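Local coordinates for protein Alpha/beta hydrolase (Pseudomonas aeruginosa PAO1, PDB 4R1D) that binds calcium and probably acts as a lipase effector of the H2 type VI secretion system, and is bound by its inhibitor Tli4, at residues K249-R263 and E272-A284. Sequence-based numbering, arbitrary orientation. Where two conformers were deposited one is given.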
loop_
_atom_site.group_PDB
_atom_site.type_symbol
_atom_site.label_atom_id
_atom_site.label_comp_id
_atom_site.label_asym_id
_atom_site.label_seq_id
_atom_site.Cartn_x
_atom_site.Cartn_y
_atom_site.Cartn_z
ATOM N N LYS A 249 -19.444 -21.705 -1.892
ATOM C CA LYS A 249 -19.593 -20.263 -1.665
ATOM C C LYS A 249 -18.623 -19.820 -0.568
ATOM O O LYS A 249 -18.160 -20.633 0.218
ATOM C CB LYS A 249 -21.023 -19.929 -1.225
ATOM C CG LYS A 249 -22.117 -20.241 -2.254
ATOM C CD LYS A 249 -22.081 -19.283 -3.420
ATOM C CE LYS A 249 -23.215 -19.551 -4.410
ATOM N NZ LYS A 249 -24.502 -18.965 -3.957
ATOM N N VAL A 250 -18.326 -18.528 -0.500
ATOM C CA VAL A 250 -17.466 -18.020 0.572
ATOM C C VAL A 250 -18.134 -16.810 1.227
ATOM O O VAL A 250 -19.054 -16.219 0.669
ATOM C CB VAL A 250 -16.075 -17.583 0.051
ATOM C CG1 VAL A 250 -15.375 -18.733 -0.675
ATOM C CG2 VAL A 250 -16.217 -16.380 -0.871
ATOM N N ILE A 251 -17.670 -16.441 2.411
ATOM C CA ILE A 251 -18.172 -15.246 3.092
ATOM C C ILE A 251 -17.014 -14.281 3.252
ATOM O O ILE A 251 -15.955 -14.670 3.727
ATOM C CB ILE A 251 -18.724 -15.600 4.478
ATOM C CG1 ILE A 251 -19.900 -16.565 4.342
ATOM C CG2 ILE A 251 -19.136 -14.336 5.243
ATOM C CD1 ILE A 251 -20.291 -17.229 5.653
ATOM N N LEU A 252 -17.201 -13.030 2.848
ATOM C CA LEU A 252 -16.147 -12.022 3.003
ATOM C C LEU A 252 -16.273 -11.336 4.361
ATOM O O LEU A 252 -17.381 -11.037 4.806
ATOM C CB LEU A 252 -16.243 -10.951 1.901
ATOM C CG LEU A 252 -16.207 -11.430 0.451
ATOM C CD1 LEU A 252 -16.151 -10.254 -0.520
ATOM C CD2 LEU A 252 -15.007 -12.354 0.227
ATOM N N VAL A 253 -15.142 -11.102 5.019
ATOM C CA VAL A 253 -15.108 -10.295 6.242
ATOM C C VAL A 253 -14.025 -9.259 5.999
ATOM O O VAL A 253 -12.859 -9.606 5.759
ATOM C CB VAL A 253 -14.791 -11.152 7.486
ATOM C CG1 VAL A 253 -14.645 -10.274 8.708
ATOM C CG2 VAL A 253 -15.885 -12.216 7.692
ATOM N N THR A 254 -14.410 -7.986 5.992
ATOM C CA THR A 254 -13.489 -6.942 5.571
ATOM C C THR A 254 -13.192 -5.942 6.671
ATOM O O THR A 254 -14.024 -5.681 7.542
ATOM C CB THR A 254 -14.031 -6.163 4.346
ATOM O OG1 THR A 254 -15.043 -5.243 4.764
ATOM C CG2 THR A 254 -14.621 -7.127 3.318
ATOM N N HIS A 255 -11.997 -5.369 6.608
ATOM C CA HIS A 255 -11.636 -4.248 7.476
ATOM C C HIS A 255 -11.369 -3.001 6.639
ATOM O O HIS A 255 -10.647 -3.051 5.639
ATOM C CB HIS A 255 -10.390 -4.604 8.280
ATOM C CG HIS A 255 -9.942 -3.543 9.237
ATOM N ND1 HIS A 255 -10.697 -3.139 10.320
ATOM C CD2 HIS A 255 -8.809 -2.811 9.276
ATOM C CE1 HIS A 255 -10.038 -2.206 10.988
ATOM N NE2 HIS A 255 -8.887 -1.997 10.381
ATOM N N SER A 256 -11.962 -1.885 7.031
ATOM C CA SER A 256 -11.538 -0.605 6.462
ATOM C C SER A 256 -11.676 -0.603 4.929
ATOM O O SER A 256 -12.700 -1.019 4.387
ATOM C CB SER A 256 -10.083 -0.339 6.888
ATOM O OG SER A 256 -9.609 0.929 6.444
ATOM N N MET A 257 -10.649 -0.136 4.218
ATOM C CA MET A 257 -10.730 -0.044 2.759
ATOM C C MET A 257 -10.894 -1.402 2.082
ATOM O O MET A 257 -11.239 -1.483 0.900
ATOM C CB MET A 257 -9.518 0.686 2.192
ATOM C CG MET A 257 -9.649 2.192 2.288
ATOM S SD MET A 257 -8.257 3.012 1.503
ATOM C CE MET A 257 -7.822 1.783 0.250
ATOM N N GLY A 258 -10.649 -2.470 2.829
ATOM C CA GLY A 258 -10.908 -3.803 2.310
ATOM C C GLY A 258 -12.372 -3.944 1.910
ATOM O O GLY A 258 -12.731 -4.799 1.106
ATOM N N GLY A 259 -13.225 -3.094 2.475
ATOM C CA GLY A 259 -14.632 -3.096 2.121
ATOM C C GLY A 259 -14.894 -2.549 0.725
ATOM O O GLY A 259 -15.869 -2.917 0.068
ATOM N N LEU A 260 -14.043 -1.636 0.284
ATOM C CA LEU A 260 -14.161 -1.122 -1.073
ATOM C C LEU A 260 -13.691 -2.185 -2.076
ATOM O O LEU A 260 -14.283 -2.348 -3.156
ATOM C CB LEU A 260 -13.374 0.180 -1.233
ATOM C CG LEU A 260 -13.997 1.441 -0.607
ATOM C CD1 LEU A 260 -14.080 1.351 0.889
ATOM C CD2 LEU A 260 -13.173 2.667 -1.012
ATOM N N VAL A 261 -12.644 -2.912 -1.706
ATOM C CA VAL A 261 -12.169 -4.036 -2.511
ATOM C C VAL A 261 -13.303 -5.047 -2.681
ATOM O O VAL A 261 -13.591 -5.495 -3.792
ATOM C CB VAL A 261 -10.956 -4.727 -1.854
ATOM C CG1 VAL A 261 -10.568 -6.002 -2.626
ATOM C CG2 VAL A 261 -9.759 -3.736 -1.732
ATOM N N ALA A 262 -13.956 -5.384 -1.572
ATOM C CA ALA A 262 -15.045 -6.350 -1.584
ATOM C C ALA A 262 -16.202 -5.882 -2.466
ATOM O O ALA A 262 -16.760 -6.645 -3.240
ATOM C CB ALA A 262 -15.539 -6.612 -0.170
ATOM N N ARG A 263 -16.565 -4.615 -2.353
ATOM C CA ARG A 263 -17.664 -4.111 -3.164
ATOM C C ARG A 263 -17.321 -4.097 -4.650
ATOM O O ARG A 263 -18.153 -4.433 -5.479
ATOM C CB ARG A 263 -18.116 -2.740 -2.669
ATOM C CG ARG A 263 -18.900 -2.814 -1.354
ATOM C CD ARG A 263 -19.082 -1.434 -0.734
ATOM N NE ARG A 263 -19.826 -0.567 -1.647
ATOM C CZ ARG A 263 -19.742 0.760 -1.675
ATOM N NH1 ARG A 263 -18.937 1.413 -0.836
ATOM N NH2 ARG A 263 -20.471 1.443 -2.555
ATOM N N GLU A 272 -21.033 -14.349 -7.885
ATOM C CA GLU A 272 -22.019 -14.999 -7.040
ATOM C C GLU A 272 -21.362 -15.950 -6.045
ATOM O O GLU A 272 -22.015 -16.468 -5.149
ATOM C CB GLU A 272 -23.010 -15.771 -7.921
ATOM C CG GLU A 272 -23.766 -14.906 -8.935
ATOM C CD GLU A 272 -22.889 -14.352 -10.056
ATOM O OE1 GLU A 272 -21.840 -14.957 -10.382
ATOM O OE2 GLU A 272 -23.263 -13.299 -10.621
ATOM N N ARG A 273 -20.064 -16.190 -6.225
ATOM C CA ARG A 273 -19.289 -17.014 -5.294
ATOM C C ARG A 273 -19.439 -16.508 -3.857
ATOM O O ARG A 273 -19.354 -17.278 -2.896
ATOM C CB ARG A 273 -17.807 -17.001 -5.690
ATOM C CG ARG A 273 -16.911 -17.809 -4.790
ATOM C CD ARG A 273 -17.093 -19.295 -5.064
ATOM N NE ARG A 273 -16.402 -19.731 -6.278
ATOM C CZ ARG A 273 -16.611 -20.915 -6.843
ATOM N NH1 ARG A 273 -17.503 -21.737 -6.304
ATOM N NH2 ARG A 273 -15.938 -21.279 -7.929
ATOM N N VAL A 274 -19.651 -15.206 -3.711
ATOM C CA VAL A 274 -19.769 -14.603 -2.384
ATOM C C VAL A 274 -21.201 -14.695 -1.861
ATOM O O VAL A 274 -22.142 -14.182 -2.473
ATOM C CB VAL A 274 -19.234 -13.139 -2.356
ATOM C CG1 VAL A 274 -19.557 -12.465 -1.023
ATOM C CG2 VAL A 274 -17.718 -13.118 -2.633
ATOM N N LEU A 275 -21.352 -15.363 -0.720
ATOM C CA LEU A 275 -22.669 -15.620 -0.138
ATOM C C LEU A 275 -23.189 -14.400 0.609
ATOM O O LEU A 275 -24.401 -14.145 0.656
ATOM C CB LEU A 275 -22.594 -16.808 0.826
ATOM C CG LEU A 275 -23.908 -17.373 1.363
ATOM C CD1 LEU A 275 -24.769 -17.859 0.200
ATOM C CD2 LEU A 275 -23.614 -18.506 2.330
ATOM N N GLY A 276 -22.268 -13.653 1.200
ATOM C CA GLY A 276 -22.616 -12.484 1.987
ATOM C C GLY A 276 -21.355 -11.762 2.427
ATOM O O GLY A 276 -20.245 -12.265 2.259
ATOM N N VAL A 277 -21.522 -10.577 3.000
ATOM C CA VAL A 277 -20.370 -9.750 3.326
ATOM C C VAL A 277 -20.525 -9.084 4.682
ATOM O O VAL A 277 -21.564 -8.492 4.986
ATOM C CB VAL A 277 -20.202 -8.655 2.275
ATOM C CG1 VAL A 277 -19.027 -7.751 2.624
ATOM C CG2 VAL A 277 -20.013 -9.288 0.877
ATOM N N VAL A 278 -19.474 -9.204 5.489
ATOM C CA VAL A 278 -19.297 -8.430 6.699
ATOM C C VAL A 278 -18.295 -7.312 6.416
ATOM O O VAL A 278 -17.195 -7.566 5.926
ATOM C CB VAL A 278 -18.758 -9.331 7.817
ATOM C CG1 VAL A 278 -18.172 -8.499 8.986
ATOM C CG2 VAL A 278 -19.856 -10.285 8.284
ATOM N N HIS A 279 -18.695 -6.077 6.697
ATOM C CA HIS A 279 -17.801 -4.921 6.632
ATOM C C HIS A 279 -17.574 -4.347 8.024
ATOM O O HIS A 279 -18.536 -4.065 8.758
ATOM C CB HIS A 279 -18.421 -3.779 5.816
ATOM C CG HIS A 279 -18.575 -4.049 4.351
ATOM N ND1 HIS A 279 -17.564 -4.562 3.564
ATOM C CD2 HIS A 279 -19.603 -3.771 3.512
ATOM C CE1 HIS A 279 -17.984 -4.637 2.310
ATOM N NE2 HIS A 279 -19.215 -4.162 2.251
ATOM N N GLY A 280 -16.309 -4.118 8.359
ATOM C CA GLY A 280 -15.937 -3.382 9.557
ATOM C C GLY A 280 -15.259 -2.072 9.184
ATOM O O GLY A 280 -14.376 -2.038 8.324
ATOM N N VAL A 281 -15.692 -0.995 9.827
ATOM C CA VAL A 281 -15.137 0.348 9.636
ATOM C C VAL A 281 -14.800 0.751 8.202
ATOM O O VAL A 281 -13.734 1.323 7.948
ATOM C CB VAL A 281 -13.923 0.637 10.568
ATOM C CG1 VAL A 281 -14.319 0.450 12.022
ATOM C CG2 VAL A 281 -12.686 -0.235 10.197
ATOM N N GLN A 282 -15.720 0.491 7.276
ATOM C CA GLN A 282 -15.498 0.848 5.883
ATOM C C GLN A 282 -15.654 2.350 5.706
ATOM O O GLN A 282 -16.651 2.912 6.129
ATOM C CB GLN A 282 -16.499 0.154 4.958
ATOM C CG GLN A 282 -16.186 0.423 3.488
ATOM C CD GLN A 282 -17.180 -0.184 2.512
ATOM O OE1 GLN A 282 -17.820 -1.224 2.780
ATOM N NE2 GLN A 282 -17.312 0.463 1.360
ATOM N N PRO A 283 -14.673 2.993 5.077
ATOM C CA PRO A 283 -14.862 4.385 4.649
ATOM C C PRO A 283 -15.585 4.360 3.292
ATOM O O PRO A 283 -14.971 4.565 2.232
ATOM C CB PRO A 283 -13.430 4.889 4.499
ATOM C CG PRO A 283 -12.654 3.668 4.066
ATOM C CD PRO A 283 -13.324 2.487 4.767
ATOM N N ALA A 284 -16.891 4.105 3.348
ATOM C CA ALA A 284 -17.695 3.752 2.182
ATOM C C ALA A 284 -17.671 4.864 1.156
ATOM O O ALA A 284 -17.689 4.608 -0.056
ATOM C CB ALA A 284 -19.148 3.442 2.609
HETATM O O HOH W 1 -24.391 -15.551 -3.745
HETATM O O HOH W 2 -14.597 -2.703 5.628
HETATM O O HOH W 3 -19.941 4.176 -2.344
#
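S256 N donates to G280 O at 2.7 Å, the shortest of the backbone bonds between 249-263 and 272-284. T254 uses both backbone groups: its N reaches V278 O, and its O accepts from G280 N. The same residue also bonds through its side chain. H279 ND1 donates to T254 OG1 at 2.9 Å, almost in the imidazole plane. With chi1 at 77°, OG1 lies between the backbone N and the carbonyl carbon and meets H279 ND1. OG1 in turn donates to a water at 2.7 Å, which donates to S256 O and G280 O. Further back, L252 and V250 continue the parallel ladder. L275 N meets V250 O with a nearly straight bond (177°). L275 is an extra residue in its strand: V250 pairs with V274, but L252 pairs with V277.

Packing flanks the ladder. V277 CG1 lies against one face of the H279 ring, toward its rim, and the Q282 amide lies over the other. G259 passes close by the ring. L252 CG meets V274 CG1 at 3.8 Å, the two side chains crossing at about a right angle. On the other face of the sheet, V253 CG1 and V278 CG1 run side by side, 4.0 Å apart. M257 CG touches P283 CG at 3.8 Å.

The unit is a beta-alpha-beta crossover, and its strand-turn-helix has the form of the nucleophile elbow of alpha/beta hydrolases. S256 sits in its type II' turn with positive phi (58°), and its OG is hydrogen-bonded to H535 NE2, consistent with a catalytic pair. The backbone bond and shared water therefore tie the elbow to the neighbouring strand end.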